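Beta-phenylalanine aminotransferase (Variovorax paradoxus, PDB 4AO9) catalyses the pyridoxal-5'-phosphate-dependent transfer of the amino group of beta-phenylalanine, probably to a 2-oxo acid acceptor. Local coordinates at residues V226-G231 with L257-V262; F242-R247 with L276-D281; M263-A268 with T283-Y288. All blocks are in the same frame, centred on the assembly; numbering follows the deposited sequence.

Contact 1 of 3, residues V226-G231 with L257-V262; sequences VEPMQG and LVFDEV. With PLP (pyridoxal-5'-phosphate), chain C.
Two neighbouring parallel strands of the central seven-stranded sheet meet here as they reach the cofactor, with V226 paired to F259. V226 N donates to V258 O (3.1 Å), and V226 O takes D260 N at 2.9 Å. The F259 side chain lies alongside V226: CG1 of the valine comes to the edge of the ring, 3.5 Å from F259 CD1. That branch is brought there because it sits between the backbone N and the carbonyl carbon (chi1 69°). P228 CG rests over a face of the same ring, 4.0 Å from F259 CD1, while P228 CD packs on D260 O at 3.4 Å.

This is the cofactor end of the sheet in a class-III aminotransferase, a PLP enzyme of fold type I, where an aspartate characteristically faces the pyridine nitrogen. D260 OD2 stands 2.8 Å from PLP N1 and also accepts from H180 ND1 and N156 ND2. The carboxylate is steadied on its other oxygen by an Asx turn, V262 N donating to D260 OD1 at 3.0 Å. With alanine in place of D260 the carboxylate is gone, which would probably leave PLP N1 without its mate and the V262 amide without its turn partner. V262 itself packs on the cofactor ring, while E227 OE1 comes up to the methyl carbon C2A of PLP. E227 OE1 is held by G231 N, which reaches it from above the carboxylate plane, and E227 OE2 accepts from Y179 N.

Contact 2 of 3, residues F242-R247 with L276-D281; sequences FLQALR and LGIRSD
D281 OD2 is gripped by both terminal nitrogens of R247, at 2.9 Å from R247 NH1 and 3.0 Å from R247 NH2, and it accepts from the backbone N of L257 as well. The bridge is end-on and converges on a single oxygen, with the guanidinium and carboxylate planes 85° apart. NH2 uses the syn lone pair of OD2, whereas NH1 comes in from above the carboxylate plane. The other oxygen, D281 OD1, is engaged in a salt bridge with R301.

R247 NH1 does double duty: it also gives a nearly straight bond to R279 O (2.9 Å), lying in the carbonyl plane and in the guanidinium plane alike. The arginine leaves helix 240-253 with CG anti to the backbone N, then bends at chi2 (71°) and chi3 (-79°), so that its end swings round to the loop between helix 272-276 and strand 282-286.

Along the same face of the helix the packing is apolar. I278 lies on it with two branches: CG2 sits 3.8 Å from R247 CB, and CD1 comes to 3.6 Å from L243 CB. At the end of helix 272-276, L276 CD1 meets L243 CD1 at 3.6 Å. L276 ends its helix in a Schellman motif with G277 as the C-prime residue, and a water donates both to G277 O and to Q244 OE1 (2.8 Å), while Q244 NE2 is taken up by E248.

With D281 holding one arginine on each oxygen and a backbone amide besides, its carboxylate is likely to stay ionised, and the arginine ties the helix to the loop through both charge and main chain.

Contact 3 of 3, residues M263-A268 with T283-Y288; sequences MTSRLA and TTLGKY. With PLP (pyridoxal-5'-phosphate), chain C.
M263 and K287 meet beside the cofactor, at the Schiff-base lysine site of the fold type I aminotransferases. Covalently, K287 NZ is joined to PLP C4A (1.5 Å), as expected of the lysine that carries the cofactor in this family; NZ also makes a weak hydrogen bond to PLP O3. The lysine chain runs extended and turns only at its last torsion (chi4 97°), which brings NZ to C4A.

Van der Waals contacts flank this link. M263 CE lies 3.9 Å from K287 NZ and 3.4 Å from PLP O3. Farther along the segment, S265 CB packs on L285 CD2 at 3.5 Å. R266 lays CB obliquely against the Y288 ring, 3.5 Å from CE1, before its guanidinium goes off to L423 O, S376 and T97 O; F339 meets the tyrosine edge-to-face.

The hydrogen bonds away from the cofactor involve S265 and a water. S265 OG approaches the tyrosine near the ring plane, sharing a 2.7 Å hydrogen bond with Y288 OH. The water, 2.7 Å from S265 OG, accepts from G286 N at 3.0 Å.

In the fold
Following the chain, strand 221-226 runs into 226-231, which opens contact 1. Helix 240-253 comes next and holds the first half of contact 2, and strand 256-260 then closes contact 1, making a beta-alpha-beta crossover. Contact 3 opens at once with 263-268; contact 2 closes at 276-281, and contact 3 closes just after it on strand 282-286. Contact 2 therefore crosses both others, while contacts 1 and 3 follow in series. Physical joints match this order: F259 packs on S280 between contacts 1 and 2, and strand pairing through F259 O and T284 N joins contact 1 to contact 3. Contact 2 fastens helix 240-253 to the loop before strand 282-286, while contacts 1 and 3 bring strand ends to PLP.

Contact 1 of 3, residues V226-G231 with L257-V262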
# COMPACT_ATOMS: atom_id res chain seq x y z
N VAL A 226 1.59 -12.69 -15.39
CA VAL A 226 3.00 -13.01 -15.64
C VAL A 226 3.88 -11.76 -15.72
O VAL A 226 3.45 -10.70 -16.22
CB VAL A 226 3.13 -13.87 -16.94
CG1 VAL A 226 2.78 -13.04 -18.18
CG2 VAL A 226 4.53 -14.51 -17.08
N GLU A 227 5.11 -11.90 -15.24
CA GLU A 227 6.17 -10.91 -15.48
C GLU A 227 6.82 -11.19 -16.83
O GLU A 227 7.21 -12.32 -17.09
CB GLU A 227 7.24 -11.03 -14.41
CG GLU A 227 6.76 -10.76 -12.96
CD GLU A 227 7.69 -11.42 -11.96
OE1 GLU A 227 8.69 -10.76 -11.58
OE2 GLU A 227 7.43 -12.59 -11.59
N PRO A 228 6.94 -10.17 -17.71
CA PRO A 228 7.62 -10.46 -19.00
C PRO A 228 9.11 -10.77 -18.85
O PRO A 228 9.71 -11.35 -19.76
CB PRO A 228 7.38 -9.20 -19.84
CG PRO A 228 6.38 -8.38 -19.12
CD PRO A 228 6.25 -8.87 -17.70
N MET A 229 9.70 -10.36 -17.72
CA MET A 229 10.98 -10.86 -17.23
C MET A 229 10.79 -11.00 -15.73
O MET A 229 10.39 -10.03 -15.08
CB MET A 229 12.12 -9.86 -17.51
CG MET A 229 13.46 -10.30 -16.90
SD MET A 229 14.67 -8.98 -16.66
CE MET A 229 14.00 -8.21 -15.18
N GLN A 230 11.04 -12.19 -15.19
CA GLN A 230 10.91 -12.34 -13.73
C GLN A 230 12.02 -11.59 -13.03
O GLN A 230 13.19 -11.67 -13.41
CB GLN A 230 10.91 -13.80 -13.32
CG GLN A 230 9.62 -14.51 -13.67
CD GLN A 230 9.55 -15.90 -13.09
OE1 GLN A 230 10.57 -16.52 -12.75
NE2 GLN A 230 8.35 -16.43 -12.97
N GLY A 231 11.63 -10.83 -12.02
CA GLY A 231 12.55 -9.97 -11.28
C GLY A 231 13.16 -10.69 -10.09
O GLY A 231 14.34 -11.08 -10.12
N LEU A 257 -5.17 -11.60 -20.12
CA LEU A 257 -3.74 -11.66 -19.85
C LEU A 257 -3.37 -10.39 -19.10
O LEU A 257 -3.73 -9.29 -19.52
CB LEU A 257 -2.93 -11.72 -21.15
CG LEU A 257 -1.40 -11.68 -21.07
CD1 LEU A 257 -0.85 -12.94 -20.39
CD2 LEU A 257 -0.83 -11.53 -22.48
N VAL A 258 -2.68 -10.56 -17.98
CA VAL A 258 -2.19 -9.42 -17.20
C VAL A 258 -0.67 -9.48 -17.15
O VAL A 258 -0.09 -10.47 -16.67
CB VAL A 258 -2.78 -9.40 -15.77
CG1 VAL A 258 -2.19 -8.24 -14.96
CG2 VAL A 258 -4.31 -9.31 -15.82
N PHE A 259 -0.03 -8.44 -17.69
CA PHE A 259 1.41 -8.30 -17.51
C PHE A 259 1.72 -7.47 -16.28
O PHE A 259 1.30 -6.30 -16.17
CB PHE A 259 2.07 -7.65 -18.73
CG PHE A 259 2.33 -8.57 -19.90
CD1 PHE A 259 2.73 -9.90 -19.74
CD2 PHE A 259 2.23 -8.06 -21.19
CE1 PHE A 259 3.00 -10.71 -20.85
CE2 PHE A 259 2.48 -8.88 -22.31
CZ PHE A 259 2.86 -10.19 -22.14
N ASP A 260 2.49 -8.07 -15.38
CA ASP A 260 3.04 -7.36 -14.24
C ASP A 260 4.32 -6.67 -14.72
O ASP A 260 5.36 -7.31 -14.86
CB ASP A 260 3.32 -8.35 -13.10
CG ASP A 260 3.91 -7.68 -11.87
OD1 ASP A 260 4.41 -6.54 -11.98
OD2 ASP A 260 3.88 -8.29 -10.80
N GLU A 261 4.21 -5.37 -14.98
CA GLU A 261 5.37 -4.57 -15.41
C GLU A 261 5.84 -3.63 -14.31
O GLU A 261 6.48 -2.61 -14.56
CB GLU A 261 5.09 -3.82 -16.72
CG GLU A 261 4.83 -4.76 -17.92
CD GLU A 261 5.41 -4.23 -19.20
OE1 GLU A 261 6.64 -4.33 -19.37
OE2 GLU A 261 4.64 -3.69 -20.01
N VAL A 262 5.58 -4.01 -13.06
CA VAL A 262 6.07 -3.20 -11.94
C VAL A 262 7.57 -2.96 -12.07
O VAL A 262 8.05 -1.86 -11.83
CB VAL A 262 5.70 -3.82 -10.57
CG1 VAL A 262 6.44 -3.13 -9.42
CG2 VAL A 262 4.18 -3.77 -10.35
N1 PLP C . 5.62 -7.12 -8.88
C2 PLP C . 6.89 -7.01 -9.24
C2A PLP C . 7.30 -7.66 -10.56
C3 PLP C . 7.80 -6.32 -8.43
O3 PLP C . 8.99 -6.23 -8.81
C4 PLP C . 7.40 -5.72 -7.23
C4A PLP C . 8.36 -4.93 -6.31
C5 PLP C . 6.04 -5.90 -6.88
C6 PLP C . 5.19 -6.60 -7.73
C5A PLP C . 5.47 -5.32 -5.57
O4P PLP C . 5.46 -3.96 -5.45
P PLP C . 5.41 -3.35 -3.96
O1P PLP C . 6.74 -3.76 -3.24
O2P PLP C . 4.18 -3.96 -3.20
O3P PLP C . 5.23 -1.88 -4.14

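Contact 2 of 3, residues F242-R247 with L276-D281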
# COMPACT_ATOMS: atom_id res chain seq x y z
N PHE A 242 7.08 -18.39 -25.41
CA PHE A 242 6.31 -18.60 -24.19
C PHE A 242 5.31 -17.48 -24.00
O PHE A 242 4.12 -17.74 -23.78
CB PHE A 242 7.29 -18.69 -23.01
CG PHE A 242 6.64 -18.61 -21.66
CD1 PHE A 242 5.81 -19.63 -21.20
CD2 PHE A 242 6.88 -17.51 -20.84
CE1 PHE A 242 5.22 -19.56 -19.95
CE2 PHE A 242 6.29 -17.43 -19.59
CZ PHE A 242 5.46 -18.45 -19.13
N LEU A 243 5.77 -16.24 -24.07
CA LEU A 243 4.88 -15.11 -23.85
C LEU A 243 3.78 -15.02 -24.92
O LEU A 243 2.63 -14.74 -24.60
CB LEU A 243 5.66 -13.80 -23.70
CG LEU A 243 6.64 -13.72 -22.53
CD1 LEU A 243 7.42 -12.41 -22.61
CD2 LEU A 243 5.93 -13.84 -21.17
N GLN A 244 4.13 -15.29 -26.17
CA GLN A 244 3.13 -15.36 -27.24
C GLN A 244 2.12 -16.50 -27.00
O GLN A 244 0.92 -16.33 -27.25
CB GLN A 244 3.80 -15.48 -28.61
CG GLN A 244 2.85 -15.39 -29.81
CD GLN A 244 2.05 -14.08 -29.88
OE1 GLN A 244 2.50 -13.02 -29.42
NE2 GLN A 244 0.86 -14.16 -30.48
N ALA A 245 2.60 -17.64 -26.51
CA ALA A 245 1.71 -18.75 -26.17
C ALA A 245 0.70 -18.33 -25.11
O ALA A 245 -0.47 -18.73 -25.17
CB ALA A 245 2.51 -19.97 -25.72
N LEU A 246 1.13 -17.52 -24.14
CA LEU A 246 0.20 -17.03 -23.11
C LEU A 246 -0.88 -16.12 -23.69
O LEU A 246 -2.06 -16.25 -23.35
CB LEU A 246 0.98 -16.28 -22.02
CG LEU A 246 2.04 -17.09 -21.27
CD1 LEU A 246 2.54 -16.28 -20.08
CD2 LEU A 246 1.55 -18.48 -20.83
N ARG A 247 -0.49 -15.20 -24.56
CA ARG A 247 -1.43 -14.30 -25.21
C ARG A 247 -2.43 -15.09 -26.04
O ARG A 247 -3.65 -14.89 -25.93
CB ARG A 247 -0.68 -13.25 -26.06
CG ARG A 247 -1.57 -12.35 -26.94
CD ARG A 247 -2.41 -11.34 -26.13
NE ARG A 247 -3.60 -11.96 -25.54
CZ ARG A 247 -4.40 -11.36 -24.67
NH1 ARG A 247 -4.16 -10.12 -24.24
NH2 ARG A 247 -5.46 -12.02 -24.19
N LEU A 276 8.38 -6.07 -26.99
CA LEU A 276 8.13 -7.44 -27.47
C LEU A 276 6.95 -7.53 -28.43
O LEU A 276 6.80 -8.52 -29.14
CB LEU A 276 7.91 -8.39 -26.28
CG LEU A 276 9.09 -8.54 -25.32
CD1 LEU A 276 8.69 -9.34 -24.08
CD2 LEU A 276 10.32 -9.17 -26.01
N GLY A 277 6.10 -6.50 -28.42
CA GLY A 277 4.92 -6.46 -29.28
C GLY A 277 3.79 -7.39 -28.85
O GLY A 277 3.09 -7.95 -29.68
N ILE A 278 3.62 -7.55 -27.54
CA ILE A 278 2.53 -8.35 -26.99
C ILE A 278 1.65 -7.48 -26.11
O ILE A 278 2.13 -6.86 -25.14
CB ILE A 278 3.03 -9.59 -26.22
CG1 ILE A 278 3.98 -10.41 -27.10
CG2 ILE A 278 1.84 -10.44 -25.74
CD1 ILE A 278 4.77 -11.48 -26.36
N ARG A 279 0.37 -7.43 -26.44
CA ARG A 279 -0.61 -6.59 -25.75
C ARG A 279 -1.34 -7.39 -24.68
O ARG A 279 -2.05 -8.33 -25.01
CB ARG A 279 -1.62 -6.01 -26.75
CG ARG A 279 -2.78 -5.24 -26.10
CD ARG A 279 -2.45 -3.77 -25.94
NE ARG A 279 -2.86 -2.96 -27.09
CZ ARG A 279 -3.79 -2.00 -27.07
NH1 ARG A 279 -4.43 -1.69 -25.95
NH2 ARG A 279 -4.08 -1.33 -28.18
N SER A 280 -1.18 -7.00 -23.42
CA SER A 280 -2.00 -7.57 -22.35
C SER A 280 -3.30 -6.79 -22.16
O SER A 280 -3.40 -5.62 -22.51
CB SER A 280 -1.21 -7.61 -21.04
OG SER A 280 -0.75 -6.31 -20.69
N ASP A 281 -4.31 -7.46 -21.60
CA ASP A 281 -5.59 -6.83 -21.30
C ASP A 281 -5.51 -5.84 -20.15
O ASP A 281 -6.21 -4.82 -20.16
CB ASP A 281 -6.63 -7.90 -20.99
CG ASP A 281 -6.83 -8.84 -22.15
OD1 ASP A 281 -7.59 -8.46 -23.07
OD2 ASP A 281 -6.21 -9.91 -22.16
O HOH W 1 1.29 -10.51 -29.99

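Contact 3 of 3, residues M263-A268 with T283-Y288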
# COMPACT_ATOMS: atom_id res chain seq x y z
N MET A 263 8.31 -4.00 -12.45
CA MET A 263 9.73 -3.84 -12.74
C MET A 263 10.00 -3.60 -14.23
O MET A 263 10.76 -2.71 -14.61
CB MET A 263 10.49 -5.08 -12.25
CG MET A 263 11.93 -4.84 -11.99
SD MET A 263 12.59 -6.24 -11.08
CE MET A 263 12.29 -5.81 -9.38
N THR A 264 9.37 -4.38 -15.11
CA THR A 264 9.76 -4.36 -16.53
C THR A 264 9.36 -3.10 -17.30
O THR A 264 9.83 -2.88 -18.44
CB THR A 264 9.26 -5.61 -17.30
OG1 THR A 264 7.84 -5.63 -17.32
CG2 THR A 264 9.78 -6.90 -16.66
N SER A 265 8.52 -2.24 -16.72
CA SER A 265 8.12 -1.03 -17.44
C SER A 265 9.30 -0.11 -17.69
O SER A 265 9.27 0.69 -18.61
CB SER A 265 7.02 -0.27 -16.71
OG SER A 265 7.57 0.37 -15.58
N ARG A 266 10.34 -0.22 -16.87
CA ARG A 266 11.53 0.63 -17.05
C ARG A 266 12.51 0.16 -18.11
O ARG A 266 13.47 0.88 -18.41
CB ARG A 266 12.30 0.87 -15.74
CG ARG A 266 12.56 -0.34 -14.87
CD ARG A 266 13.30 0.08 -13.60
NE ARG A 266 14.70 0.17 -13.94
CZ ARG A 266 15.70 0.63 -13.20
NH1 ARG A 266 15.54 1.12 -11.96
NH2 ARG A 266 16.91 0.60 -13.73
N LEU A 267 12.27 -1.02 -18.68
CA LEU A 267 13.30 -1.69 -19.49
C LEU A 267 13.43 -1.22 -20.93
O LEU A 267 14.34 -1.65 -21.64
CB LEU A 267 13.09 -3.20 -19.45
CG LEU A 267 13.40 -3.87 -18.13
CD1 LEU A 267 12.99 -5.34 -18.21
CD2 LEU A 267 14.89 -3.71 -17.77
N ALA A 268 12.50 -0.39 -21.37
CA ALA A 268 12.51 0.15 -22.72
C ALA A 268 11.72 1.45 -22.65
O ALA A 268 11.02 1.67 -21.66
CB ALA A 268 11.89 -0.84 -23.70
N THR A 283 -2.30 -4.14 -17.31
CA THR A 283 -0.90 -4.00 -16.97
C THR A 283 -0.83 -3.39 -15.57
O THR A 283 -1.58 -2.46 -15.26
CB THR A 283 -0.21 -3.05 -17.95
OG1 THR A 283 -0.27 -3.63 -19.26
CG2 THR A 283 1.26 -2.82 -17.57
N THR A 284 0.09 -3.90 -14.76
CA THR A 284 0.35 -3.27 -13.46
C THR A 284 1.72 -2.60 -13.47
O THR A 284 2.65 -3.03 -14.16
CB THR A 284 0.22 -4.27 -12.31
OG1 THR A 284 1.11 -5.37 -12.53
CG2 THR A 284 -1.23 -4.79 -12.22
N LEU A 285 1.79 -1.50 -12.71
CA LEU A 285 2.98 -0.65 -12.62
C LEU A 285 3.26 -0.33 -11.16
O LEU A 285 2.38 -0.42 -10.31
CB LEU A 285 2.73 0.66 -13.36
CG LEU A 285 2.45 0.58 -14.86
CD1 LEU A 285 2.00 1.97 -15.34
CD2 LEU A 285 3.67 0.11 -15.63
N GLY A 286 4.50 0.06 -10.88
CA GLY A 286 4.88 0.44 -9.54
C GLY A 286 6.30 0.95 -9.49
O GLY A 286 6.84 1.47 -10.48
N LYS A 287 6.88 0.80 -8.30
CA LYS A 287 8.28 1.21 -8.02
C LYS A 287 8.56 2.66 -8.53
O LYS A 287 7.98 3.61 -7.99
CB LYS A 287 9.25 0.09 -8.44
CG LYS A 287 9.07 -1.05 -7.39
CD LYS A 287 10.21 -2.05 -7.42
CE LYS A 287 10.07 -3.19 -6.40
NZ LYS A 287 9.49 -4.39 -7.06
N TYR A 288 9.40 2.84 -9.54
CA TYR A 288 9.88 4.19 -9.89
C TYR A 288 8.84 5.16 -10.44
O TYR A 288 9.09 6.37 -10.51
CB TYR A 288 11.02 4.07 -10.91
CG TYR A 288 10.48 3.71 -12.28
CD1 TYR A 288 10.17 2.39 -12.60
CD2 TYR A 288 10.23 4.70 -13.25
CE1 TYR A 288 9.64 2.06 -13.83
CE2 TYR A 288 9.71 4.37 -14.50
CZ TYR A 288 9.42 3.04 -14.78
OH TYR A 288 8.88 2.72 -15.99
N1 PLP C . 5.62 -7.12 -8.88
C2 PLP C . 6.89 -7.01 -9.24
C2A PLP C . 7.30 -7.66 -10.56
C3 PLP C . 7.80 -6.32 -8.43
O3 PLP C . 8.99 -6.23 -8.81
C4 PLP C . 7.40 -5.72 -7.23
C4A PLP C . 8.36 -4.93 -6.31
C5 PLP C . 6.04 -5.90 -6.88
C6 PLP C . 5.19 -6.60 -7.73
C5A PLP C . 5.47 -5.32 -5.57
O4P PLP C . 5.46 -3.96 -5.45
P PLP C . 5.41 -3.35 -3.96
O1P PLP C . 6.74 -3.76 -3.24
O2P PLP C . 4.18 -3.96 -3.20
O3P PLP C . 5.23 -1.88 -4.14
O HOH W 2 6.62 0.19 -13.02